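PDB 4IT7: CPI from Ascaris lumbricoides, which probably inhibits cysteine endopeptidases of the papain type, as other members of the cystatin family do, and has been linked to modulation of host immunity by this roundworm. Local coordinates for residues K25-I30 with E103-I107; F38-K44 with L63-C69; K44-A48 with V59-L63. All blocks are in the same frame, centred on the assembly; numbering follows the deposited sequence.

Contact 1 of 3, residues K25-I30 with E103-I107; sequences KALQRI and EEITI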
ATOM      1  N   LYS A  25       1.015  -5.388   2.081  1.00 33.08           N
ATOM      2  CA  LYS A  25       0.795  -5.146   3.489  1.00 32.96           C
ATOM      3  C   LYS A  25       0.257  -3.755   3.655  1.00 32.69           C
ATOM      4  O   LYS A  25      -0.598  -3.532   4.542  1.00 30.28           O
ATOM      5  CB  LYS A  25       2.061  -5.357   4.333  1.00 34.26           C
ATOM      6  CG  LYS A  25       2.425  -6.818   4.605  1.00 41.70           C
ATOM      7  CD  LYS A  25       3.649  -6.979   5.546  1.00 45.39           C
ATOM      8  CE  LYS A  25       4.968  -6.853   4.788  1.00 51.36           C
ATOM      9  NZ  LYS A  25       6.237  -6.998   5.610  1.00 46.28           N
ATOM     10  N   ALA A  26       0.720  -2.812   2.827  1.00 26.94           N
ATOM     11  CA  ALA A  26       0.239  -1.435   2.954  1.00 31.36           C
ATOM     12  C   ALA A  26      -1.268  -1.371   2.550  1.00 32.85           C
ATOM     13  O   ALA A  26      -2.053  -0.621   3.156  1.00 32.50           O
ATOM     14  CB  ALA A  26       1.066  -0.484   2.102  1.00 34.04           C
ATOM     15  N   LEU A  27      -1.672  -2.218   1.597  1.00 32.62           N
ATOM     16  CA  LEU A  27      -3.078  -2.332   1.220  1.00 35.42           C
ATOM     17  C   LEU A  27      -3.962  -2.812   2.379  1.00 34.92           C
ATOM     18  O   LEU A  27      -4.981  -2.197   2.647  1.00 33.79           O
ATOM     19  CB  LEU A  27      -3.281  -3.248  -0.005  1.00 36.06           C
ATOM     20  CG  LEU A  27      -4.758  -3.181  -0.485  1.00 36.80           C
ATOM     21  CD1 LEU A  27      -5.133  -1.848  -1.176  1.00 30.70           C
ATOM     22  CD2 LEU A  27      -5.094  -4.378  -1.351  1.00 36.73           C
ATOM     23  N   GLN A  28      -3.567  -3.917   3.040  1.00 32.34           N
ATOM     24  CA  GLN A  28      -4.298  -4.389   4.195  1.00 33.66           C
ATOM     25  C   GLN A  28      -4.441  -3.288   5.231  1.00 34.25           C
ATOM     26  O   GLN A  28      -5.489  -3.103   5.829  1.00 35.96           O
ATOM     27  CB  GLN A  28      -3.559  -5.531   4.796  1.00 40.17           C
ATOM     28  CG  GLN A  28      -3.702  -6.838   4.064  1.00 40.86           C
ATOM     29  CD  GLN A  28      -3.100  -7.942   4.908  1.00 53.88           C
ATOM     30  OE1 GLN A  28      -2.027  -7.774   5.475  1.00 58.08           O
ATOM     31  NE2 GLN A  28      -3.816  -9.056   5.047  1.00 55.52           N
ATOM     32  N   ARG A  29      -3.396  -2.513   5.413  1.00 30.48           N
ATOM     33  CA  ARG A  29      -3.475  -1.384   6.310  1.00 34.13           C
ATOM     34  C   ARG A  29      -4.450  -0.299   5.813  1.00 31.09           C
ATOM     35  O   ARG A  29      -5.217   0.253   6.570  1.00 30.78           O
ATOM     36  CB  ARG A  29      -2.062  -0.811   6.473  1.00 37.30           C
ATOM     37  CG  ARG A  29      -1.535  -0.705   7.884  1.00 47.02           C
ATOM     38  CD  ARG A  29      -1.102  -2.029   8.525  1.00 51.05           C
ATOM     39  NE  ARG A  29      -1.004  -3.188   7.625  1.00 57.00           N
ATOM     40  CZ  ARG A  29      -0.235  -4.265   7.850  1.00 61.62           C
ATOM     41  NH1 ARG A  29      -0.230  -5.293   6.989  1.00 55.50           N
ATOM     42  NH2 ARG A  29       0.534  -4.325   8.944  1.00 58.52           N
ATOM     43  N   ILE A  30      -4.413   0.050   4.533  1.00 32.45           N
ATOM     44  CA  ILE A  30      -5.356   1.038   4.005  1.00 33.85           C
ATOM     45  C   ILE A  30      -6.778   0.536   4.246  1.00 28.68           C
ATOM     46  O   ILE A  30      -7.576   1.240   4.796  1.00 28.05           O
ATOM     47  CB  ILE A  30      -5.125   1.271   2.479  1.00 37.87           C
ATOM     48  CG1 ILE A  30      -3.736   1.886   2.240  1.00 30.57           C
ATOM     49  CG2 ILE A  30      -6.267   2.096   1.866  1.00 30.82           C
ATOM     50  CD1 ILE A  30      -3.241   1.804   0.797  1.00 30.52           C
ATOM     51  N   GLU A 103       8.529  -3.197  12.439  1.00 35.73           N
ATOM     52  CA  GLU A 103       8.091  -2.804  11.101  1.00 37.44           C
ATOM     53  C   GLU A 103       6.856  -1.986  11.261  1.00 38.98           C
ATOM     54  O   GLU A 103       5.830  -2.511  11.665  1.00 43.99           O
ATOM     55  CB  GLU A 103       7.855  -4.000  10.202  1.00 34.40           C
ATOM     56  CG  GLU A 103       7.141  -3.673   8.909  1.00 37.73           C
ATOM     57  CD  GLU A 103       6.855  -4.912   8.079  1.00 42.02           C
ATOM     58  OE1 GLU A 103       5.682  -5.270   7.894  1.00 49.47           O
ATOM     59  OE2 GLU A 103       7.812  -5.566   7.630  1.00 49.41           O
ATOM     60  N   GLU A 104       6.969  -0.700  10.963  1.00 36.51           N
ATOM     61  CA  GLU A 104       5.884   0.236  11.075  1.00 37.79           C
ATOM     62  C   GLU A 104       5.431   0.760   9.682  1.00 40.94           C
ATOM     63  O   GLU A 104       6.216   1.393   8.941  1.00 34.36           O
ATOM     64  CB  GLU A 104       6.315   1.389  11.963  1.00 40.78           C
ATOM     65  CG  GLU A 104       5.459   2.647  11.851  1.00 51.68           C
ATOM     66  CD  GLU A 104       5.935   3.792  12.750  1.00 56.57           C
ATOM     67  OE1 GLU A 104       5.729   3.696  13.978  1.00 56.80           O
ATOM     68  OE2 GLU A 104       6.509   4.797  12.249  1.00 56.93           O
ATOM     69  N   ILE A 105       4.168   0.480   9.332  1.00 37.14           N
ATOM     70  CA  ILE A 105       3.566   0.971   8.067  1.00 40.80           C
ATOM     71  C   ILE A 105       2.672   2.201   8.326  1.00 39.36           C
ATOM     72  O   ILE A 105       1.686   2.095   9.036  1.00 40.35           O
ATOM     73  CB  ILE A 105       2.783  -0.155   7.363  1.00 33.53           C
ATOM     74  CG1 ILE A 105       3.744  -1.227   6.915  1.00 33.01           C
ATOM     75  CG2 ILE A 105       2.041   0.372   6.134  1.00 36.36           C
ATOM     76  CD1 ILE A 105       3.072  -2.530   6.559  1.00 32.10           C
ATOM     77  N   THR A 106       3.042   3.343   7.759  1.00 43.21           N
ATOM     78  CA  THR A 106       2.310   4.601   7.888  1.00 40.06           C
ATOM     79  C   THR A 106       1.627   4.950   6.568  1.00 42.84           C
ATOM     80  O   THR A 106       2.303   5.124   5.554  1.00 41.61           O
ATOM     81  CB  THR A 106       3.284   5.732   8.217  1.00 42.20           C
ATOM     82  OG1 THR A 106       3.906   5.447   9.475  1.00 47.61           O
ATOM     83  CG2 THR A 106       2.591   7.052   8.284  1.00 42.10           C
ATOM     84  N   ILE A 107       0.298   5.042   6.556  1.00 41.73           N
ATOM     85  CA  ILE A 107      -0.396   5.605   5.376  1.00 44.45           C
ATOM     86  C   ILE A 107      -0.334   7.088   5.498  1.00 45.72           C
ATOM     87  O   ILE A 107      -0.937   7.629   6.403  1.00 51.45           O
ATOM     88  CB  ILE A 107      -1.881   5.239   5.267  1.00 42.02           C
ATOM     89  CG1 ILE A 107      -2.135   3.755   5.581  1.00 44.69           C
ATOM     90  CG2 ILE A 107      -2.425   5.689   3.893  1.00 48.13           C
ATOM     91  CD1 ILE A 107      -1.354   2.779   4.724  1.00 48.51           C
TER
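Lys25 to Ile30 and Glu103 to Ile107 pass with their short axes 8.9 Å apart at closest approach, the helix running over the strand at 57° between the two N-to-C directions. Ala26 lies over Ile105, and one helical turn later Ile30 lies over Ile107. Glu103, Ile105 and Ile107, alternate residues of the strand, all send their side chains up to the helix. Ile105 sits in the middle. Its CD1 meets Lys25 CB at 3.7 Å and also lies over the centre of one face of the Arg29 guanidinium, 3.9 Å above the plane, while its CG2 branch reaches Ala26. Further along, CD1 of Ile107 presses on CG1 of Ile30 at 3.6 Å, the two side chains crossing at about a right angle. Lys25 bends at chi3 (-83°) and brings NZ to the carboxylate of Glu103, where OE1 and OE2 each lie 2.9 Å from NZ, both met on their syn sides. Bends in the Arg29 chain fold its guanidinium back to Lys25 O, with weak bonds from NE and NH1. This is the cystatin fold's helix lying on its antiparallel sheet; Ala26 and Ile105 both reach Val92 on the neighbouring strand 88-97. A bidentate salt bridge thus lies at one end, beside the isoleucine packing; Lys25 and Glu103 probably neutralise each other, while the methyl over Arg29 offers it no countercharge.

Contact 2 of 3, residues F38-K44 with L63-C69; sequences FQQTIVK and LIAPTSC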
ATOM      1  N   PHE A  38     -16.238  -0.763   1.457  1.00 36.34           N
ATOM      2  CA  PHE A  38     -15.783  -1.725   0.420  1.00 40.25           C
ATOM      3  C   PHE A  38     -14.240  -1.783   0.408  1.00 39.21           C
ATOM      4  O   PHE A  38     -13.569  -0.735   0.511  1.00 33.68           O
ATOM      5  CB  PHE A  38     -16.282  -1.291  -0.975  1.00 39.33           C
ATOM      6  CG  PHE A  38     -17.767  -1.471  -1.171  1.00 44.01           C
ATOM      7  CD1 PHE A  38     -18.257  -2.592  -1.842  1.00 41.38           C
ATOM      8  CD2 PHE A  38     -18.685  -0.518  -0.689  1.00 43.30           C
ATOM      9  CE1 PHE A  38     -19.624  -2.773  -2.021  1.00 44.03           C
ATOM     10  CE2 PHE A  38     -20.060  -0.708  -0.860  1.00 43.10           C
ATOM     11  CZ  PHE A  38     -20.522  -1.839  -1.532  1.00 41.40           C
ATOM     12  N   GLN A  39     -13.705  -2.995   0.311  1.00 34.13           N
ATOM     13  CA  GLN A  39     -12.284  -3.229   0.126  1.00 37.45           C
ATOM     14  C   GLN A  39     -11.783  -2.514  -1.103  1.00 39.23           C
ATOM     15  O   GLN A  39     -12.507  -2.419  -2.113  1.00 37.45           O
ATOM     16  CB  GLN A  39     -12.032  -4.705  -0.134  1.00 41.22           C
ATOM     17  CG  GLN A  39     -12.766  -5.576   0.851  1.00 51.13           C
ATOM     18  CD  GLN A  39     -11.825  -6.356   1.721  1.00 58.51           C
ATOM     19  OE1 GLN A  39     -11.036  -5.790   2.521  1.00 59.28           O
ATOM     20  NE2 GLN A  39     -11.891  -7.671   1.578  1.00 58.90           N
ATOM     21  N   GLN A  40     -10.540  -2.049  -1.012  1.00 39.12           N
ATOM     22  CA  GLN A  40      -9.826  -1.457  -2.129  1.00 37.08           C
ATOM     23  C   GLN A  40      -8.789  -2.482  -2.597  1.00 39.79           C
ATOM     24  O   GLN A  40      -8.404  -3.384  -1.855  1.00 31.48           O
ATOM     25  CB  GLN A  40      -9.139  -0.146  -1.720  1.00 40.23           C
ATOM     26  CG  GLN A  40     -10.020   0.922  -1.066  1.00 37.80           C
ATOM     27  CD  GLN A  40     -11.242   1.235  -1.911  1.00 47.06           C
ATOM     28  OE1 GLN A  40     -11.148   1.894  -2.956  1.00 42.97           O
ATOM     29  NE2 GLN A  40     -12.407   0.742  -1.470  1.00 46.75           N
ATOM     30  N   THR A  41      -8.345  -2.352  -3.848  1.00 36.64           N
ATOM     31  CA  THR A  41      -7.361  -3.248  -4.361  1.00 34.42           C
ATOM     32  C   THR A  41      -6.300  -2.398  -5.019  1.00 34.34           C
ATOM     33  O   THR A  41      -6.541  -1.211  -5.327  1.00 38.25           O
ATOM     34  CB  THR A  41      -7.952  -4.290  -5.324  1.00 36.08           C
ATOM     35  OG1 THR A  41      -6.947  -5.259  -5.617  1.00 41.19           O
ATOM     36  CG2 THR A  41      -8.408  -3.676  -6.649  1.00 32.90           C
ATOM     37  N   ILE A  42      -5.115  -2.974  -5.167  1.00 30.89           N
ATOM     38  CA  ILE A  42      -4.022  -2.258  -5.810  1.00 35.64           C
ATOM     39  C   ILE A  42      -4.230  -2.456  -7.309  1.00 34.34           C
ATOM     40  O   ILE A  42      -4.350  -3.570  -7.791  1.00 34.22           O
ATOM     41  CB  ILE A  42      -2.626  -2.766  -5.380  1.00 35.96           C
ATOM     42  CG1 ILE A  42      -2.281  -2.402  -3.924  1.00 34.35           C
ATOM     43  CG2 ILE A  42      -1.513  -2.168  -6.241  1.00 30.65           C
ATOM     44  CD1 ILE A  42      -1.375  -3.493  -3.329  1.00 35.07           C
ATOM     45  N   VAL A  43      -4.294  -1.355  -8.032  1.00 42.68           N
ATOM     46  CA  VAL A  43      -4.152  -1.405  -9.490  1.00 43.02           C
ATOM     47  C   VAL A  43      -2.668  -1.553  -9.872  1.00 46.68           C
ATOM     48  O   VAL A  43      -2.250  -2.532 -10.527  1.00 44.04           O
ATOM     49  CB  VAL A  43      -4.801  -0.146 -10.099  1.00 41.82           C
ATOM     50  CG1 VAL A  43      -4.615  -0.108 -11.620  1.00 41.55           C
ATOM     51  CG2 VAL A  43      -6.279  -0.163  -9.736  1.00 37.74           C
ATOM     52  N   LYS A  44      -1.853  -0.608  -9.402  1.00 47.58           N
ATOM     53  CA  LYS A  44      -0.422  -0.750  -9.588  1.00 49.20           C
ATOM     54  C   LYS A  44       0.407  -0.000  -8.543  1.00 45.56           C
ATOM     55  O   LYS A  44      -0.002   1.049  -7.981  1.00 39.41           O
ATOM     56  CB  LYS A  44      -0.011  -0.284 -10.997  1.00 52.13           C
ATOM     57  CG  LYS A  44      -0.181   1.216 -11.251  1.00 57.16           C
ATOM     58  CD  LYS A  44       0.581   1.653 -12.496  1.00 64.73           C
ATOM     59  CE  LYS A  44       0.500   0.584 -13.585  1.00 63.71           C
ATOM     60  NZ  LYS A  44       0.799   1.154 -14.924  1.00 65.50           N
ATOM     61  N   LEU A  63      -1.523   2.981  -6.644  1.00 34.75           N
ATOM     62  CA  LEU A  63      -2.760   3.349  -7.308  1.00 35.26           C
ATOM     63  C   LEU A  63      -3.779   2.285  -6.920  1.00 31.55           C
ATOM     64  O   LEU A  63      -3.574   1.083  -7.223  1.00 34.68           O
ATOM     65  CB  LEU A  63      -2.560   3.345  -8.842  1.00 33.13           C
ATOM     66  CG  LEU A  63      -3.827   3.578  -9.660  1.00 36.26           C
ATOM     67  CD1 LEU A  63      -4.436   4.928  -9.301  1.00 34.50           C
ATOM     68  CD2 LEU A  63      -3.513   3.441 -11.170  1.00 32.77           C
ATOM     69  N   ILE A  64      -4.876   2.696  -6.271  1.00 30.03           N
ATOM     70  CA  ILE A  64      -5.829   1.718  -5.755  1.00 35.74           C
ATOM     71  C   ILE A  64      -7.232   1.985  -6.301  1.00 40.68           C
ATOM     72  O   ILE A  64      -7.573   3.147  -6.593  1.00 34.24           O
ATOM     73  CB  ILE A  64      -5.825   1.634  -4.182  1.00 35.75           C
ATOM     74  CG1 ILE A  64      -6.519   2.852  -3.561  1.00 34.07           C
ATOM     75  CG2 ILE A  64      -4.375   1.491  -3.632  1.00 33.44           C
ATOM     76  CD1 ILE A  64      -6.960   2.634  -2.127  1.00 35.71           C
ATOM     77  N   ALA A  65      -8.037   0.917  -6.399  1.00 37.08           N
ATOM     78  CA  ALA A  65      -9.429   1.032  -6.862  1.00 41.34           C
ATOM     79  C   ALA A  65     -10.398   0.324  -5.940  1.00 41.56           C
ATOM     80  O   ALA A  65     -10.033  -0.685  -5.371  1.00 38.09           O
ATOM     81  CB  ALA A  65      -9.584   0.488  -8.293  1.00 37.81           C
ATOM     82  N   PRO A  66     -11.681   0.798  -5.871  1.00 48.12           N
ATOM     83  CA  PRO A  66     -12.679   0.058  -5.078  1.00 46.79           C
ATOM     84  C   PRO A  66     -12.985  -1.261  -5.716  1.00 41.62           C
ATOM     85  O   PRO A  66     -12.772  -1.412  -6.910  1.00 46.71           O
ATOM     86  CB  PRO A  66     -13.893   0.982  -5.066  1.00 47.33           C
ATOM     87  CG  PRO A  66     -13.734   1.837  -6.282  1.00 52.06           C
ATOM     88  CD  PRO A  66     -12.255   2.019  -6.476  1.00 50.73           C
ATOM     89  N   THR A  67     -13.417  -2.222  -4.915  1.00 42.71           N
ATOM     90  CA  THR A  67     -13.878  -3.533  -5.417  1.00 40.85           C
ATOM     91  C   THR A  67     -15.315  -3.636  -4.967  1.00 41.17           C
ATOM     92  O   THR A  67     -15.833  -2.695  -4.343  1.00 40.79           O
ATOM     93  CB  THR A  67     -13.096  -4.739  -4.815  1.00 43.14           C
ATOM     94  OG1 THR A  67     -13.390  -4.870  -3.411  1.00 37.15           O
ATOM     95  CG2 THR A  67     -11.544  -4.595  -5.048  1.00 40.07           C
ATOM     96  N   SER A  68     -15.961  -4.772  -5.229  1.00 42.40           N
ATOM     97  CA  SER A  68     -17.295  -4.971  -4.660  1.00 45.33           C
ATOM     98  C   SER A  68     -17.295  -5.876  -3.415  1.00 47.15           C
ATOM     99  O   SER A  68     -18.339  -6.285  -2.911  1.00 44.52           O
ATOM    100  CB  SER A  68     -18.237  -5.494  -5.721  1.00 47.08           C
ATOM    101  OG  SER A  68     -17.925  -6.843  -5.956  1.00 62.54           O
ATOM    102  N   CYS A  69     -16.121  -6.161  -2.915  1.00 48.44           N
ATOM    103  CA  CYS A  69     -15.969  -6.922  -1.719  1.00 50.08           C
ATOM    104  C   CYS A  69     -16.233  -6.016  -0.539  1.00 48.05           C
ATOM    105  O   CYS A  69     -15.531  -5.075  -0.318  1.00 49.03           O
ATOM    106  CB  CYS A  69     -14.577  -7.534  -1.685  1.00 46.96           C
ATOM    107  SG  CYS A  69     -14.338  -8.911  -2.817  1.00 47.74           S
TER
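Gln40 and Pro66 face each other across a non-hydrogen-bonded antiparallel pair, and the Gln40 amide lies obliquely against the proline. Bent at chi2 (-53°), the side chain lays OE1 beside Pro66 CA at 3.2 Å, while NE2 turns back to Phe38 O at 2.7 Å. Phe38 O lies in the plane of the Gln40 amide, fixing its rotation, though NE2 stands above the plane of that carbonyl. Ile64 CD1 abuts the CB-CG bond of Gln40 from the side away from the amide, 3.6 Å from CB. The Thr67 and Thr41 side chains cross at about a right angle, CG2 of Thr67 packing on CB and CG2 of Thr41. The other branch, OG1, turns to Gln39 O, which it shares with Thr67 N, and it accepts from Cys69 N in an ST turn. Two strands of the cystatin sheet form a hairpin here, and this is its part farther from the turn, with short axes at 144° and the helix 17-33 covering Ile42 and Ile64. Between Ile42 and Lys44 the register slips in a classic beta bulge: Val43 and Lys44 both face Leu63, whose O takes the N-H of each. The extra residue pushes Val43 out on the side away from the helix, CG1 against Leu63 CD2 at 3.7 Å and CG2 against Ala65 CB at 3.7 Å. Lys44 CG rests obliquely on Leu63 CB. At the other end the Phe38 ring presents its edge to Ser68 C, 3.8 Å from CD1, and Gln39 CG packs on CB of Cys69, the residue joined by a disulfide to Cys79.

Contact 3 of 3, residues K44-A48 with V59-L63; sequences KVISA and VLELL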
ATOM      1  N   LYS A  44      -1.853  -0.608  -9.402  1.00 47.58           N
ATOM      2  CA  LYS A  44      -0.422  -0.750  -9.588  1.00 49.20           C
ATOM      3  C   LYS A  44       0.407  -0.000  -8.543  1.00 45.56           C
ATOM      4  O   LYS A  44      -0.002   1.049  -7.981  1.00 39.41           O
ATOM      5  CB  LYS A  44      -0.011  -0.284 -10.997  1.00 52.13           C
ATOM      6  CG  LYS A  44      -0.181   1.216 -11.251  1.00 57.16           C
ATOM      7  CD  LYS A  44       0.581   1.653 -12.496  1.00 64.73           C
ATOM      8  CE  LYS A  44       0.500   0.584 -13.585  1.00 63.71           C
ATOM      9  NZ  LYS A  44       0.799   1.154 -14.924  1.00 65.50           N
ATOM     10  N   VAL A  45       1.611  -0.515  -8.349  1.00 41.48           N
ATOM     11  CA  VAL A  45       2.569   0.227  -7.604  1.00 45.82           C
ATOM     12  C   VAL A  45       3.136   1.286  -8.558  1.00 40.80           C
ATOM     13  O   VAL A  45       3.902   0.960  -9.417  1.00 37.42           O
ATOM     14  CB  VAL A  45       3.665  -0.681  -6.981  1.00 42.14           C
ATOM     15  CG1 VAL A  45       4.475   0.123  -5.998  1.00 37.85           C
ATOM     16  CG2 VAL A  45       3.065  -1.910  -6.284  1.00 38.48           C
ATOM     17  N   ILE A  46       2.763   2.545  -8.371  1.00 40.59           N
ATOM     18  CA  ILE A  46       3.253   3.658  -9.227  1.00 39.35           C
ATOM     19  C   ILE A  46       4.774   3.876  -9.021  1.00 45.01           C
ATOM     20  O   ILE A  46       5.539   3.901  -9.985  1.00 43.93           O
ATOM     21  CB  ILE A  46       2.511   4.952  -8.898  1.00 34.46           C
ATOM     22  CG1 ILE A  46       1.039   4.810  -9.203  1.00 41.04           C
ATOM     23  CG2 ILE A  46       3.076   6.180  -9.598  1.00 39.83           C
ATOM     24  CD1 ILE A  46       0.227   5.869  -8.453  1.00 39.02           C
ATOM     25  N   SER A  47       5.220   4.023  -7.767  1.00 44.40           N
ATOM     26  CA  SER A  47       6.651   4.149  -7.495  1.00 41.99           C
ATOM     27  C   SER A  47       7.095   3.552  -6.149  1.00 42.38           C
ATOM     28  O   SER A  47       6.256   3.224  -5.297  1.00 36.80           O
ATOM     29  CB  SER A  47       7.041   5.607  -7.572  1.00 44.85           C
ATOM     30  OG  SER A  47       6.443   6.321  -6.519  1.00 44.14           O
ATOM     31  N   ALA A  48       8.418   3.443  -5.968  1.00 35.72           N
ATOM     32  CA  ALA A  48       9.005   2.857  -4.771  1.00 35.35           C
ATOM     33  C   ALA A  48      10.379   3.432  -4.603  1.00 39.95           C
ATOM     34  O   ALA A  48      11.136   3.502  -5.557  1.00 38.83           O
ATOM     35  CB  ALA A  48       9.089   1.356  -4.920  1.00 37.09           C
ATOM     36  N   VAL A  59       9.192   4.336   0.667  1.00 39.58           N
ATOM     37  CA  VAL A  59       7.999   5.133   0.373  1.00 38.74           C
ATOM     38  C   VAL A  59       7.442   4.618  -0.941  1.00 42.65           C
ATOM     39  O   VAL A  59       8.169   4.505  -1.954  1.00 41.98           O
ATOM     40  CB  VAL A  59       8.231   6.663   0.336  1.00 40.18           C
ATOM     41  CG1 VAL A  59       6.945   7.381  -0.129  1.00 42.97           C
ATOM     42  CG2 VAL A  59       8.651   7.195   1.697  1.00 41.66           C
ATOM     43  N   LEU A  60       6.171   4.241  -0.886  1.00 39.40           N
ATOM     44  CA  LEU A  60       5.470   3.693  -2.026  1.00 40.58           C
ATOM     45  C   LEU A  60       4.327   4.603  -2.394  1.00 39.18           C
ATOM     46  O   LEU A  60       3.719   5.230  -1.520  1.00 39.41           O
ATOM     47  CB  LEU A  60       4.908   2.272  -1.739  1.00 36.05           C
ATOM     48  CG  LEU A  60       5.787   1.195  -1.108  1.00 35.72           C
ATOM     49  CD1 LEU A  60       4.948  -0.014  -0.747  1.00 31.56           C
ATOM     50  CD2 LEU A  60       6.920   0.800  -2.048  1.00 35.20           C
ATOM     51  N   GLU A  61       4.062   4.676  -3.701  1.00 38.40           N
ATOM     52  CA  GLU A  61       2.844   5.275  -4.186  1.00 37.49           C
ATOM     53  C   GLU A  61       2.088   4.158  -4.823  1.00 37.01           C
ATOM     54  O   GLU A  61       2.586   3.517  -5.733  1.00 35.03           O
ATOM     55  CB  GLU A  61       3.116   6.301  -5.251  1.00 41.39           C
ATOM     56  CG  GLU A  61       3.481   7.687  -4.767  1.00 48.09           C
ATOM     57  CD  GLU A  61       3.785   8.580  -5.971  1.00 56.04           C
ATOM     58  OE1 GLU A  61       4.715   8.257  -6.738  1.00 54.82           O
ATOM     59  OE2 GLU A  61       3.076   9.576  -6.189  1.00 56.37           O
ATOM     60  N   LEU A  62       0.864   3.953  -4.339  1.00 35.67           N
ATOM     61  CA  LEU A  62       0.003   2.898  -4.798  1.00 34.81           C
ATOM     62  C   LEU A  62      -1.185   3.522  -5.483  1.00 36.40           C
ATOM     63  O   LEU A  62      -1.797   4.472  -4.964  1.00 37.23           O
ATOM     64  CB  LEU A  62      -0.478   2.044  -3.593  1.00 31.46           C
ATOM     65  CG  LEU A  62       0.651   1.418  -2.731  1.00 34.87           C
ATOM     66  CD1 LEU A  62       0.091   0.688  -1.512  1.00 29.00           C
ATOM     67  CD2 LEU A  62       1.489   0.451  -3.534  1.00 31.53           C
ATOM     68  N   LEU A  63      -1.523   2.981  -6.644  1.00 34.75           N
ATOM     69  CA  LEU A  63      -2.760   3.349  -7.308  1.00 35.26           C
ATOM     70  C   LEU A  63      -3.779   2.285  -6.920  1.00 31.55           C
ATOM     71  O   LEU A  63      -3.574   1.083  -7.223  1.00 34.68           O
ATOM     72  CB  LEU A  63      -2.560   3.345  -8.842  1.00 33.13           C
ATOM     73  CG  LEU A  63      -3.827   3.578  -9.660  1.00 36.26           C
ATOM     74  CD1 LEU A  63      -4.436   4.928  -9.301  1.00 34.50           C
ATOM     75  CD2 LEU A  63      -3.513   3.441 -11.170  1.00 32.77           C
TER
HETATM   76  O   HOH W   1       7.687   6.413  -3.943  1.00 48.14           O
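Glu61 pairs with Ser47, and its side chain can be followed outward. CB is 3.6 Å from Ser47 OG and 3.9 Å from Ile46 CB. CG follows, near the same hydroxyl, and the chain continues extended (chi2 177°) to the carboxylate, whose OE1 takes a hydrogen bond from Ser47 OG at 2.6 Å through its anti lone pair. A water donates both to that OG and to Val59 O, bridging the strands just beyond. Beneath the carboxylate the backbone holds a classic beta bulge: Ile46 and Ser47 both face Glu61, and each gives a weak bond to Glu61 O. Ile46 CD1 leaves this spot to rest on Leu63 CB at 3.8 Å. The opposite face of the sheet is apolar and turned to the helix 17-33. There the Val45 and Leu62 side chains lie side by side, pointing the same way, CG1 touching CD2, and Ala48 CB meets Leu60 CD2 at 3.6 Å. This is the cystatin hairpin near its turn, which, as in relatives, carries the QxVxG-type loop that probably binds proteases. It thus has an apolar face toward the helix and a mixed one, where the hydroxyl donating to OE1 would be expected to favour the charged carboxylate.

After the short strand 10-11 the chain runs through the helix 17-33, then into the strand 38-51, back along 56-70, and on through 88-97 to 102-112. Contact 1 closes the long loop, bringing the helix onto the last strand of the sheet. Both hairpin contacts lie within that span: contact 2 encloses contact 3, and neither crosses the other. They share Lys44 and Leu63, where one zone of pairing passes into the next, and each has its own bulge. The helix of contact 1 also packs on the other two: Leu27 on Ile42 and Ile30 on Ile64 in contact 2, Ala26 on Leu62 in contact 3, tying the hairpin and the far edge of the sheet to one helix.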